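Local coordinates for hemopexin fold protein CP4 (Vigna unguiculata, PDB 3OYO) that is a seed protein of the hemopexin fold that binds calcium in its four-bladed propeller, its precise role in the plant not being settled, at residues A[13-18]-A[24-29]; A[173-178]-A[182-187]; A[211-214]-A[219-222]. One frame throughout, in Å; residues are numbered along the deposited sequence.

Contact 1: A[13-18]-A[24-29]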
ATOM      1  N   GLU A  13       7.765  -7.544 -12.701  1.00 13.32           N
ATOM      2  CA  GLU A  13       7.338  -8.791 -12.062  1.00 15.24           C
ATOM      3  C   GLU A  13       8.116  -9.148 -10.788  1.00 15.38           C
ATOM      4  O   GLU A  13       9.350  -9.193 -10.767  1.00 24.15           O
ATOM      5  CB  GLU A  13       7.458  -9.941 -13.065  1.00 22.44           C
ATOM      6  CG  GLU A  13       6.437  -9.825 -14.186  1.00 25.64           C
ATOM      7  CD  GLU A  13       5.067 -10.317 -13.763  1.00 28.46           C
ATOM      8  OE1 GLU A  13       5.008 -11.344 -13.056  1.00 33.11           O
ATOM      9  OE2 GLU A  13       4.055  -9.686 -14.117  1.00 30.56           O
ATOM     10  N   TYR A  14       7.345  -9.405  -9.737  1.00 18.47           N
ATOM     11  CA  TYR A  14       7.867  -9.786  -8.424  1.00 18.00           C
ATOM     12  C   TYR A  14       8.793  -8.770  -7.818  1.00 17.76           C
ATOM     13  O   TYR A  14       9.731  -9.096  -7.139  1.00 18.74           O
ATOM     14  CB  TYR A  14       8.452 -11.201  -8.463  1.00 15.77           C
ATOM     15  CG  TYR A  14       7.321 -12.157  -8.543  1.00 14.45           C
ATOM     16  CD1 TYR A  14       6.818 -12.582  -9.783  1.00 14.05           C
ATOM     17  CD2 TYR A  14       6.667 -12.537  -7.398  1.00 12.84           C
ATOM     18  CE1 TYR A  14       5.697 -13.396  -9.871  1.00 15.62           C
ATOM     19  CE2 TYR A  14       5.546 -13.359  -7.467  1.00 16.78           C
ATOM     20  CZ  TYR A  14       5.069 -13.787  -8.687  1.00 14.39           C
ATOM     21  OH  TYR A  14       3.940 -14.567  -8.679  1.00 17.24           O
ATOM     22  N   GLU A  15       8.483  -7.516  -8.053  1.00 18.44           N
ATOM     23  CA  GLU A  15       9.187  -6.430  -7.392  1.00 18.18           C
ATOM     24  C   GLU A  15       8.188  -5.601  -6.571  1.00 17.77           C
ATOM     25  O   GLU A  15       7.039  -5.359  -7.005  1.00 18.40           O
ATOM     26  CB  GLU A  15       9.872  -5.548  -8.420  1.00 18.33           C
ATOM     27  CG  GLU A  15      11.138  -6.141  -8.951  1.00 19.24           C
ATOM     28  CD  GLU A  15      11.831  -5.231  -9.911  1.00 20.02           C
ATOM     29  OE1 GLU A  15      11.789  -4.011  -9.708  1.00 19.43           O
ATOM     30  OE2 GLU A  15      12.435  -5.734 -10.874  1.00 22.17           O
ATOM     31  N   VAL A  16       8.632  -5.125  -5.412  1.00 14.18           N
ATOM     32  CA  VAL A  16       7.761  -4.304  -4.568  1.00 13.07           C
ATOM     33  C   VAL A  16       8.536  -3.173  -3.937  1.00 13.09           C
ATOM     34  O   VAL A  16       9.723  -3.339  -3.623  1.00 10.65           O
ATOM     35  CB  VAL A  16       7.018  -5.178  -3.484  1.00 11.29           C
ATOM     36  CG1 VAL A  16       8.015  -5.913  -2.587  1.00 10.46           C
ATOM     37  CG2 VAL A  16       5.998  -4.331  -2.652  1.00 10.17           C
ATOM     38  N   TYR A  17       7.841  -2.044  -3.716  1.00 11.44           N
ATOM     39  CA  TYR A  17       8.373  -0.869  -3.034  1.00 10.49           C
ATOM     40  C   TYR A  17       7.782  -0.821  -1.618  1.00 11.11           C
ATOM     41  O   TYR A  17       6.553  -0.880  -1.421  1.00 10.13           O
ATOM     42  CB  TYR A  17       8.019   0.396  -3.805  1.00 12.19           C
ATOM     43  CG  TYR A  17       8.586   0.451  -5.213  1.00 12.42           C
ATOM     44  CD1 TYR A  17       9.901   0.895  -5.450  1.00 14.22           C
ATOM     45  CD2 TYR A  17       7.830   0.035  -6.311  1.00 11.57           C
ATOM     46  CE1 TYR A  17      10.410   0.950  -6.741  1.00 13.78           C
ATOM     47  CE2 TYR A  17       8.341   0.058  -7.585  1.00 13.02           C
ATOM     48  CZ  TYR A  17       9.634   0.524  -7.808  1.00 14.37           C
ATOM     49  OH  TYR A  17      10.132   0.524  -9.122  1.00 16.44           O
ATOM     50  N   PHE A  18       8.671  -0.749  -0.630  1.00 11.01           N
ATOM     51  CA  PHE A  18       8.301  -0.574   0.793  1.00 10.91           C
ATOM     52  C   PHE A  18       8.776   0.792   1.182  1.00 10.10           C
ATOM     53  O   PHE A  18       9.908   1.145   0.873  1.00  9.66           O
ATOM     54  CB  PHE A  18       9.010  -1.606   1.684  1.00 10.44           C
ATOM     55  CG  PHE A  18       8.407  -3.012   1.627  1.00 10.82           C
ATOM     56  CD1 PHE A  18       7.115  -3.229   1.144  1.00  9.55           C
ATOM     57  CD2 PHE A  18       9.132  -4.099   2.089  1.00 10.99           C
ATOM     58  CE1 PHE A  18       6.564  -4.503   1.116  1.00  9.96           C
ATOM     59  CE2 PHE A  18       8.584  -5.395   2.065  1.00 10.84           C
ATOM     60  CZ  PHE A  18       7.313  -5.602   1.578  1.00 10.74           C
ATOM     61  N   TYR A  24      12.806   4.507   1.284  1.00  9.67           N
ATOM     62  CA  TYR A  24      12.222   3.288   0.710  1.00  9.24           C
ATOM     63  C   TYR A  24      13.309   2.303   0.194  1.00  9.54           C
ATOM     64  O   TYR A  24      14.518   2.638   0.060  1.00  9.82           O
ATOM     65  CB  TYR A  24      11.287   3.675  -0.467  1.00  9.79           C
ATOM     66  CG  TYR A  24      12.063   3.881  -1.762  1.00  9.03           C
ATOM     67  CD1 TYR A  24      12.876   5.018  -1.940  1.00  8.85           C
ATOM     68  CD2 TYR A  24      12.038   2.919  -2.774  1.00 10.72           C
ATOM     69  CE1 TYR A  24      13.639   5.186  -3.101  1.00  9.87           C
ATOM     70  CE2 TYR A  24      12.824   3.059  -3.939  1.00  9.74           C
ATOM     71  CZ  TYR A  24      13.625   4.214  -4.090  1.00 12.25           C
ATOM     72  OH  TYR A  24      14.429   4.400  -5.207  1.00 10.82           O
ATOM     73  N   VAL A  25      12.855   1.095  -0.143  1.00  9.94           N
ATOM     74  CA  VAL A  25      13.678   0.040  -0.768  1.00 10.33           C
ATOM     75  C   VAL A  25      12.813  -0.566  -1.843  1.00 10.13           C
ATOM     76  O   VAL A  25      11.579  -0.466  -1.793  1.00  8.95           O
ATOM     77  CB  VAL A  25      14.131  -1.056   0.243  1.00 14.89           C
ATOM     78  CG1 VAL A  25      15.051  -0.441   1.301  1.00 16.37           C
ATOM     79  CG2 VAL A  25      12.935  -1.741   0.925  1.00 16.11           C
ATOM     80  N   ARG A  26      13.460  -1.156  -2.826  1.00 14.16           N
ATOM     81  CA  ARG A  26      12.771  -1.892  -3.857  1.00 14.46           C
ATOM     82  C   ARG A  26      13.241  -3.331  -3.729  1.00 14.87           C
ATOM     83  O   ARG A  26      14.435  -3.593  -3.774  1.00 13.88           O
ATOM     84  CB  ARG A  26      13.121  -1.332  -5.255  1.00 12.42           C
ATOM     85  CG  ARG A  26      12.499  -2.088  -6.389  1.00 11.60           C
ATOM     86  CD  ARG A  26      12.846  -1.439  -7.710  1.00 11.97           C
ATOM     87  NE  ARG A  26      14.297  -1.318  -7.850  1.00 14.05           N
ATOM     88  CZ  ARG A  26      14.988  -1.962  -8.767  1.00 15.66           C
ATOM     89  NH1 ARG A  26      14.339  -2.721  -9.656  1.00 16.00           N
ATOM     90  NH2 ARG A  26      16.307  -1.809  -8.832  1.00 15.09           N
ATOM     91  N   LEU A  27      12.290  -4.259  -3.592  1.00 14.63           N
ATOM     92  CA  LEU A  27      12.617  -5.674  -3.407  1.00 14.92           C
ATOM     93  C   LEU A  27      12.117  -6.576  -4.519  1.00 15.46           C
ATOM     94  O   LEU A  27      11.070  -6.327  -5.128  1.00 14.82           O
ATOM     95  CB  LEU A  27      12.056  -6.266  -2.121  1.00 15.58           C
ATOM     96  CG  LEU A  27      12.130  -5.721  -0.713  1.00 17.98           C
ATOM     97  CD1 LEU A  27      11.767  -6.863   0.195  1.00 16.68           C
ATOM     98  CD2 LEU A  27      13.526  -5.145  -0.359  1.00 17.31           C
ATOM     99  N   HIS A  28      12.870  -7.649  -4.743  1.00 14.98           N
ATOM    100  CA  HIS A  28      12.401  -8.726  -5.570  1.00 15.66           C
ATOM    101  C   HIS A  28      11.980  -9.795  -4.562  1.00 15.54           C
ATOM    102  O   HIS A  28      12.718 -10.127  -3.627  1.00 14.06           O
ATOM    103  CB  HIS A  28      13.503  -9.251  -6.498  1.00 18.41           C
ATOM    104  CG  HIS A  28      13.130 -10.534  -7.168  1.00 20.41           C
ATOM    105  ND1 HIS A  28      12.320 -10.576  -8.278  1.00 21.92           N
ATOM    106  CD2 HIS A  28      13.415 -11.821  -6.858  1.00 22.27           C
ATOM    107  CE1 HIS A  28      12.111 -11.832  -8.621  1.00 21.66           C
ATOM    108  NE2 HIS A  28      12.772 -12.606  -7.781  1.00 21.69           N
ATOM    109  N   TYR A  29      10.775 -10.325  -4.721  1.00 15.41           N
ATOM    110  CA  TYR A  29      10.293 -11.296  -3.761  1.00 15.01           C
ATOM    111  C   TYR A  29       9.834 -12.573  -4.468  1.00 15.79           C
ATOM    112  O   TYR A  29       9.591 -12.592  -5.682  1.00 14.84           O
ATOM    113  CB  TYR A  29       9.201 -10.655  -2.880  1.00 14.67           C
ATOM    114  CG  TYR A  29       7.920 -10.288  -3.626  1.00 14.55           C
ATOM    115  CD1 TYR A  29       7.901  -9.237  -4.561  1.00 13.39           C
ATOM    116  CD2 TYR A  29       6.737 -11.015  -3.409  1.00 13.53           C
ATOM    117  CE1 TYR A  29       6.736  -8.913  -5.257  1.00 15.08           C
ATOM    118  CE2 TYR A  29       5.564 -10.686  -4.092  1.00 13.55           C
ATOM    119  CZ  TYR A  29       5.576  -9.664  -5.022  1.00 14.39           C
ATOM    120  OH  TYR A  29       4.440  -9.377  -5.719  1.00 16.30           O
TER
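Val-16 and Leu-27 join 13-18 to 24-29 at a hydrogen-bonded antiparallel pair, and the bond from Leu-27 N to Val-16 O is short (2.7 Å) and nearly straight at 174°. Phe-18 and Val-25 form the next such pair, and Tyr-29 N extends the ladder to Tyr-14 O, beyond the regular strand 15-18.

The face that carries Val-16, Phe-18, Val-25 and Leu-27 is buried throughout. Val-16 CG1, held between its own backbone N and carbonyl carbon (chi1 59°), reaches Tyr-29 CD1 at 3.9 Å and also sits over one face of the Phe-18 ring, offset toward the rim. The Phe-18 ring in turn meets Leu-27 through CE2 and CD1, the two side chains crossing at about a right angle.

The other face is only partly buried: Tyr-17 is covered, but Glu-15, Arg-26 and His-28 remain partly exposed. There Arg-26 runs alongside the Tyr-17 ring, its CD 3.5 Å from Tyr-17 CE1, then bends so that NH1 makes a salt bridge to Glu-15 OE1 at 2.9 Å. The carboxylate is met from above its plane, whereas the oxygen lies near the guanidinium plane. Thr-40 takes Arg-26 NE.

Beyond the strands, the partly exposed Tyr-14 lays CD2 over one face of the Tyr-29 ring, 3.9 Å from Tyr-29 CZ, with the ring planes oblique at 51°; the Tyr-29 hydroxyl is hydrogen-bonded to His-178 ND1.

This is the central beta hairpin of a four-stranded antiparallel sheet, the blade architecture of the hemopexin propeller.

Contact 2: A[173-178]-A[182-187]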
ATOM      1  N   ALA A 173       0.186  -1.058   6.402  1.00  9.44           N
ATOM      2  CA  ALA A 173       0.574  -1.075   5.008  1.00  8.84           C
ATOM      3  C   ALA A 173       0.137  -2.385   4.420  1.00  9.34           C
ATOM      4  O   ALA A 173      -0.127  -3.338   5.178  1.00  9.49           O
ATOM      5  CB  ALA A 173       2.110  -0.876   4.818  1.00 10.80           C
ATOM      6  N   CYS A 174       0.055  -2.437   3.088  1.00 10.88           N
ATOM      7  CA  CYS A 174      -0.322  -3.672   2.392  1.00 11.76           C
ATOM      8  C   CYS A 174      -0.095  -3.479   0.924  1.00 11.04           C
ATOM      9  O   CYS A 174       0.048  -2.349   0.485  1.00  7.63           O
ATOM     10  CB  CYS A 174      -1.793  -4.035   2.648  1.00 11.51           C
ATOM     11  SG  CYS A 174      -3.002  -2.719   2.507  1.00 11.17           S
ATOM     12  N   PHE A 175      -0.008  -4.562   0.174  1.00  9.53           N
ATOM     13  CA  PHE A 175       0.104  -4.505  -1.280  1.00  9.31           C
ATOM     14  C   PHE A 175      -0.435  -5.778  -1.936  1.00  9.71           C
ATOM     15  O   PHE A 175      -0.488  -6.846  -1.311  1.00  8.43           O
ATOM     16  CB  PHE A 175       1.550  -4.243  -1.736  1.00 10.17           C
ATOM     17  CG  PHE A 175       2.501  -5.415  -1.525  1.00  8.87           C
ATOM     18  CD1 PHE A 175       2.966  -5.740  -0.261  1.00  8.15           C
ATOM     19  CD2 PHE A 175       2.935  -6.177  -2.627  1.00  8.83           C
ATOM     20  CE1 PHE A 175       3.838  -6.782  -0.110  1.00  8.99           C
ATOM     21  CE2 PHE A 175       3.784  -7.215  -2.493  1.00  7.61           C
ATOM     22  CZ  PHE A 175       4.235  -7.552  -1.239  1.00  8.98           C
ATOM     23  N   ALA A 176      -0.843  -5.650  -3.200  1.00 11.14           N
ATOM     24  CA  ALA A 176      -1.334  -6.795  -3.952  1.00 12.26           C
ATOM     25  C   ALA A 176      -0.152  -7.559  -4.528  1.00 12.57           C
ATOM     26  O   ALA A 176       0.709  -6.968  -5.176  1.00 13.27           O
ATOM     27  CB  ALA A 176      -2.243  -6.337  -5.074  1.00 11.61           C
ATOM     28  N   SER A 177      -0.102  -8.859  -4.281  1.00 11.94           N
ATOM     29  CA  SER A 177       1.006  -9.675  -4.775  1.00 12.65           C
ATOM     30  C   SER A 177       0.872  -9.872  -6.306  1.00 12.24           C
ATOM     31  O   SER A 177      -0.244  -9.800  -6.853  1.00 11.51           O
ATOM     32  CB  SER A 177       1.029 -11.031  -4.053  1.00 13.95           C
ATOM     33  OG  SER A 177       2.102 -11.863  -4.514  1.00 15.12           O
ATOM     34  N   HIS A 178       2.000 -10.098  -6.981  1.00 10.40           N
ATOM     35  CA  HIS A 178       1.977 -10.451  -8.413  1.00 11.26           C
ATOM     36  C   HIS A 178       1.356 -11.826  -8.591  1.00 12.42           C
ATOM     37  O   HIS A 178       0.947 -12.219  -9.694  1.00 11.73           O
ATOM     38  CB  HIS A 178       3.387 -10.489  -8.990  1.00 13.40           C
ATOM     39  CG  HIS A 178       3.983  -9.139  -9.204  1.00 14.74           C
ATOM     40  ND1 HIS A 178       4.737  -8.501  -8.246  1.00 14.82           N
ATOM     41  CD2 HIS A 178       3.935  -8.305 -10.267  1.00 13.70           C
ATOM     42  CE1 HIS A 178       5.114  -7.324  -8.699  1.00 14.96           C
ATOM     43  NE2 HIS A 178       4.663  -7.190  -9.934  1.00 16.59           N
ATOM     44  N   GLU A 182      -3.484 -12.970  -3.968  1.00 16.87           N
ATOM     45  CA  GLU A 182      -2.904 -12.812  -2.614  1.00 16.27           C
ATOM     46  C   GLU A 182      -2.517 -11.351  -2.328  1.00 15.79           C
ATOM     47  O   GLU A 182      -2.354 -10.557  -3.238  1.00 15.46           O
ATOM     48  CB  GLU A 182      -1.672 -13.716  -2.452  1.00 19.34           C
ATOM     49  CG  GLU A 182      -2.015 -15.203  -2.447  1.00 21.91           C
ATOM     50  CD  GLU A 182      -0.804 -16.096  -2.356  1.00 24.65           C
ATOM     51  OE1 GLU A 182      -1.023 -17.308  -2.417  1.00 27.75           O
ATOM     52  OE2 GLU A 182       0.353 -15.615  -2.223  1.00 26.08           O
ATOM     53  N   ALA A 183      -2.414 -11.017  -1.051  1.00 17.14           N
ATOM     54  CA  ALA A 183      -2.004  -9.698  -0.621  1.00 16.65           C
ATOM     55  C   ALA A 183      -1.260  -9.864   0.699  1.00 16.70           C
ATOM     56  O   ALA A 183      -1.420 -10.867   1.406  1.00 17.67           O
ATOM     57  CB  ALA A 183      -3.228  -8.744  -0.466  1.00  9.72           C
ATOM     58  N   TYR A 184      -0.441  -8.886   1.037  1.00 11.01           N
ATOM     59  CA  TYR A 184       0.271  -8.910   2.298  1.00 10.07           C
ATOM     60  C   TYR A 184      -0.193  -7.717   3.089  1.00  9.93           C
ATOM     61  O   TYR A 184      -0.301  -6.613   2.523  1.00  9.49           O
ATOM     62  CB  TYR A 184       1.789  -8.819   2.037  1.00 10.11           C
ATOM     63  CG  TYR A 184       2.349 -10.052   1.370  1.00 10.72           C
ATOM     64  CD1 TYR A 184       2.620 -11.206   2.116  1.00  8.92           C
ATOM     65  CD2 TYR A 184       2.588 -10.081  -0.015  1.00 10.61           C
ATOM     66  CE1 TYR A 184       3.166 -12.341   1.488  1.00 10.36           C
ATOM     67  CE2 TYR A 184       3.128 -11.218  -0.633  1.00 11.10           C
ATOM     68  CZ  TYR A 184       3.409 -12.332   0.133  1.00 10.21           C
ATOM     69  OH  TYR A 184       3.904 -13.463  -0.482  1.00 12.44           O
ATOM     70  N   LEU A 185      -0.462  -7.932   4.377  1.00  9.95           N
ATOM     71  CA  LEU A 185      -0.912  -6.871   5.291  1.00 10.07           C
ATOM     72  C   LEU A 185       0.169  -6.655   6.337  1.00 10.47           C
ATOM     73  O   LEU A 185       0.770  -7.631   6.799  1.00  9.21           O
ATOM     74  CB  LEU A 185      -2.241  -7.244   5.989  1.00 11.24           C
ATOM     75  CG  LEU A 185      -3.408  -7.848   5.186  1.00 12.47           C
ATOM     76  CD1 LEU A 185      -4.657  -7.958   6.093  1.00 11.85           C
ATOM     77  CD2 LEU A 185      -3.694  -7.052   3.891  1.00 12.63           C
ATOM     78  N   PHE A 186       0.419  -5.406   6.713  1.00  9.34           N
ATOM     79  CA  PHE A 186       1.516  -5.106   7.668  1.00  9.51           C
ATOM     80  C   PHE A 186       0.914  -4.268   8.804  1.00  9.14           C
ATOM     81  O   PHE A 186       0.095  -3.376   8.559  1.00  9.45           O
ATOM     82  CB  PHE A 186       2.660  -4.337   6.982  1.00  9.85           C
ATOM     83  CG  PHE A 186       3.341  -5.095   5.876  1.00 10.91           C
ATOM     84  CD1 PHE A 186       4.448  -5.923   6.141  1.00  9.35           C
ATOM     85  CD2 PHE A 186       2.887  -4.990   4.564  1.00  9.67           C
ATOM     86  CE1 PHE A 186       5.080  -6.611   5.106  1.00  9.43           C
ATOM     87  CE2 PHE A 186       3.514  -5.676   3.532  1.00 10.24           C
ATOM     88  CZ  PHE A 186       4.619  -6.487   3.801  1.00 11.22           C
ATOM     89  N   LYS A 187       1.247  -4.619  10.048  1.00  8.07           N
ATOM     90  CA  LYS A 187       0.756  -3.898  11.225  1.00  8.57           C
ATOM     91  C   LYS A 187       1.874  -3.871  12.272  1.00  8.84           C
ATOM     92  O   LYS A 187       2.389  -4.919  12.665  1.00  8.55           O
ATOM     93  CB  LYS A 187      -0.479  -4.586  11.795  1.00 12.99           C
ATOM     94  CG  LYS A 187      -1.554  -3.659  12.211  1.00 15.75           C
ATOM     95  CD  LYS A 187      -1.189  -2.790  13.400  1.00 17.17           C
ATOM     96  CE  LYS A 187      -2.322  -1.855  13.854  1.00 18.62           C
ATOM     97  NZ  LYS A 187      -3.646  -2.548  14.006  1.00 18.17           N
TER
HETATM   98  O   HOH W   1       2.091 -13.852  -2.880  1.00 12.17           O
HETATM   99  O   HOH W   2      -3.008  -9.858  -6.193  1.00 32.50           O
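With chi1 at 71°, Phe-175 CG is flanked by both the backbone N and the carbonyl carbon, which turns the ring toward Tyr-184, while Tyr-184 (chi1 -68°) places CG beside its backbone N; the two side chains thereby lie alongside each other, pointing the same way. Their planes are only 25° apart, but the rings are slid until they barely overlap, and contact is made by Phe-175 CZ against Tyr-184 CD2 at 3.3 Å. Phe-186 comes to the edge of the Phe-175 ring, its CE2 3.8 Å from Phe-175 CE1. Were Phe-175 replaced by an alanine, Tyr-184 CD2 and Phe-186 CE2 would probably lose the ring that lies against both, leaving a gap on this face.

On the opposite face Cys-174 CB meets Leu-185 CD2, and these side chains pack toward strands 120-123 and 190-195. Backbone bonds pair Ala-173 with Phe-186 and Phe-175 with Tyr-184. Strands 173-176 and 182-187 open the last four-stranded blade, with the Phe-175 side chain about 4 Å from a bound sodium ion and that of Ala-173 about 5 Å from the calcium ion, next to its ligand Asp-172.

At the turn end, Ser-177 N donates a hydrogen bond to Glu-182 O (3.0 Å) from above the carbonyl plane. A water lies 2.6 Å from Ser-177 OG, donates to Glu-182 OE2 and also bonds Tyr-184 OH; Lys-179 N is a second partner of Ser-177 OG. Another water donates to Ser-177 O and Glu-182 O. Glu-182 OE1 forms a salt bridge with Arg-193, which would be expected to favour the charged carboxylate. The chemistry thus divides in two: an apolar aromatic cluster along the strands, and a buried polar end whose oxygens are met by waters, backbone N-H groups and an arginine.

Contact 3: A[211-214]-A[219-222]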
ATOM      1  N   PRO A 211       6.542 -12.010  12.553  1.00 17.37           N
ATOM      2  CA  PRO A 211       7.294 -10.773  12.598  1.00 16.66           C
ATOM      3  C   PRO A 211       7.850 -10.495  11.212  1.00 16.07           C
ATOM      4  O   PRO A 211       8.308 -11.400  10.525  1.00 16.53           O
ATOM      5  CB  PRO A 211       8.404 -11.075  13.607  1.00 14.39           C
ATOM      6  CG  PRO A 211       7.845 -12.203  14.478  1.00 14.69           C
ATOM      7  CD  PRO A 211       7.142 -13.040  13.434  1.00 15.81           C
ATOM      8  N   ILE A 212       7.783  -9.236  10.807  1.00 10.24           N
ATOM      9  CA  ILE A 212       8.257  -8.816   9.490  1.00 10.25           C
ATOM     10  C   ILE A 212       9.716  -9.251   9.220  1.00 10.74           C
ATOM     11  O   ILE A 212      10.079  -9.724   8.121  1.00 10.62           O
ATOM     12  CB  ILE A 212       8.125  -7.267   9.341  1.00  9.29           C
ATOM     13  CG1 ILE A 212       6.642  -6.871   9.301  1.00  9.71           C
ATOM     14  CG2 ILE A 212       8.831  -6.784   8.087  1.00 10.20           C
ATOM     15  CD1 ILE A 212       6.363  -5.295   9.451  1.00  9.86           C
ATOM     16  N   LEU A 213      10.555  -9.063  10.218  1.00 12.51           N
ATOM     17  CA  LEU A 213      11.963  -9.378  10.088  1.00 13.41           C
ATOM     18  C   LEU A 213      12.235 -10.857   9.994  1.00 13.80           C
ATOM     19  O   LEU A 213      13.344 -11.232   9.682  1.00 17.60           O
ATOM     20  CB  LEU A 213      12.763  -8.745  11.236  1.00 13.03           C
ATOM     21  CG  LEU A 213      12.733  -7.198  11.266  1.00 11.60           C
ATOM     22  CD1 LEU A 213      13.478  -6.712  12.487  1.00 11.50           C
ATOM     23  CD2 LEU A 213      13.287  -6.613  10.022  1.00 10.54           C
ATOM     24  N   ASP A 214      11.220 -11.692  10.185  1.00 18.16           N
ATOM     25  CA  ASP A 214      11.363 -13.132   9.980  1.00 19.36           C
ATOM     26  C   ASP A 214      10.820 -13.580   8.646  1.00 19.32           C
ATOM     27  O   ASP A 214      11.329 -14.532   8.052  1.00 21.19           O
ATOM     28  CB  ASP A 214      10.653 -13.918  11.101  1.00 21.22           C
ATOM     29  CG  ASP A 214      11.356 -13.786  12.411  1.00 21.10           C
ATOM     30  OD1 ASP A 214      12.595 -13.723  12.411  1.00 25.90           O
ATOM     31  OD2 ASP A 214      10.694 -13.721  13.452  1.00 24.82           O
ATOM     32  N   LEU A 219      15.491  -7.625   5.486  1.00 17.52           N
ATOM     33  CA  LEU A 219      15.326  -6.240   5.954  1.00 16.06           C
ATOM     34  C   LEU A 219      16.071  -6.056   7.267  1.00 16.89           C
ATOM     35  O   LEU A 219      16.256  -4.931   7.764  1.00 15.99           O
ATOM     36  CB  LEU A 219      13.834  -5.871   6.089  1.00 11.58           C
ATOM     37  CG  LEU A 219      12.982  -5.874   4.813  1.00  8.80           C
ATOM     38  CD1 LEU A 219      11.616  -5.458   5.205  1.00 11.01           C
ATOM     39  CD2 LEU A 219      13.567  -4.977   3.710  1.00  9.16           C
ATOM     40  N   LYS A 220      16.496  -7.184   7.839  1.00 15.54           N
ATOM     41  CA  LYS A 220      17.184  -7.155   9.141  1.00 16.63           C
ATOM     42  C   LYS A 220      18.392  -6.230   9.106  1.00 16.20           C
ATOM     43  O   LYS A 220      19.213  -6.319   8.208  1.00 23.79           O
ATOM     44  CB  LYS A 220      17.618  -8.554   9.563  1.00 19.79           C
ATOM     45  CG  LYS A 220      16.498  -9.485   9.903  1.00 19.39           C
ATOM     46  CD  LYS A 220      17.119 -10.861  10.212  1.00 19.95           C
ATOM     47  CE  LYS A 220      16.095 -11.937  10.596  1.00 18.22           C
ATOM     48  NZ  LYS A 220      16.853 -13.241  10.548  1.00 20.10           N
ATOM     49  N   GLY A 221      18.455  -5.329  10.085  1.00 20.74           N
ATOM     50  CA  GLY A 221      19.553  -4.366  10.210  1.00 20.78           C
ATOM     51  C   GLY A 221      19.408  -3.164   9.316  1.00 20.69           C
ATOM     52  O   GLY A 221      20.333  -2.388   9.157  1.00 23.12           O
ATOM     53  N   ILE A 222      18.227  -3.023   8.723  1.00 17.96           N
ATOM     54  CA  ILE A 222      17.914  -1.940   7.814  1.00 17.43           C
ATOM     55  C   ILE A 222      16.593  -1.373   8.268  1.00 17.41           C
ATOM     56  O   ILE A 222      16.431  -0.153   8.343  1.00 17.62           O
ATOM     57  CB  ILE A 222      17.846  -2.442   6.351  1.00 20.47           C
ATOM     58  CG1 ILE A 222      19.198  -3.079   5.966  1.00 19.92           C
ATOM     59  CG2 ILE A 222      17.430  -1.296   5.402  1.00 20.37           C
ATOM     60  CD1 ILE A 222      19.247  -3.715   4.598  1.00 19.53           C
TER
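Leu-213 and Lys-220 meet where the short helix 212-215 faces the loop that follows it, their CA atoms 5.8 Å apart. The two side chains run in roughly opposed directions, Leu-213 reaching toward the loop backbone while the Lys-220 chain runs back past the Leu-213 carbonyl. The CD2 methyl of Leu-213 lies 3.9 Å from Lys-220 N and 4.0 Å from Leu-219 CB, so that one branch covers the start of Lys-220 and the root of Leu-219 together. The chi1 of -63° puts Leu-213 CG beside its own backbone N, and the side chain then extends at chi2 176° to present that methyl.

Lys-220 is fully extended. Its methylenes pass the helix backbone, CG lying 4.0 Å from Leu-213 CB and CE coming to 3.0 Å from Leu-213 O. The contact with the carbonyl is therefore made by aliphatic carbon, and the amine is farther away, Lys-220 NZ being 4.1 Å from the same oxygen. Asp-214 lies on this side too, but its OD1 stands 4.7 Å from Lys-220 NZ, so the opposite charges are near without forming a salt bridge. Both of these residues are exposed, and Lys-220 also touches a crystal neighbour, which makes its position a less secure guide to solution.

Deeper in, Leu-219 points toward the helix and brings CD1 to 4.2 Å from CG2 of Ile-212, a looser methyl contact between two buried side chains. Ile-212 continues inward onto Tyr-3, Ile-4 and Tyr-191. Backbone bonds stay within each segment: Asp-214 N to Pro-211 O, with Pro-211 at the N-cap, and Ile-222 N to Leu-219 O. This is mainly apolar packing of a C-terminal loop on the short helix that follows the outermost strand 205-211 of a hemopexin propeller blade.

In the fold
Along the chain the three contacts come in series. Contacts 1 and 2 are hairpins in two different four-stranded sheets, the first and last blades in sequence, and their centres lie 12 Å apart. They meet directly through the hydrogen bond between Tyr-29 and His-178, with the Phe-18 and Phe-186 rings also in contact. Contact 3, at the C-terminal end beyond strand 205-211, lies about 14 Å from contact 1 and 16 Å from contact 2, centre to centre. Leu-219 packs on Phe-18 and Leu-27, while Ile-212 reaches Phe-186. The chain's two ends are thus brought together, closing the propeller ring between first and last blades.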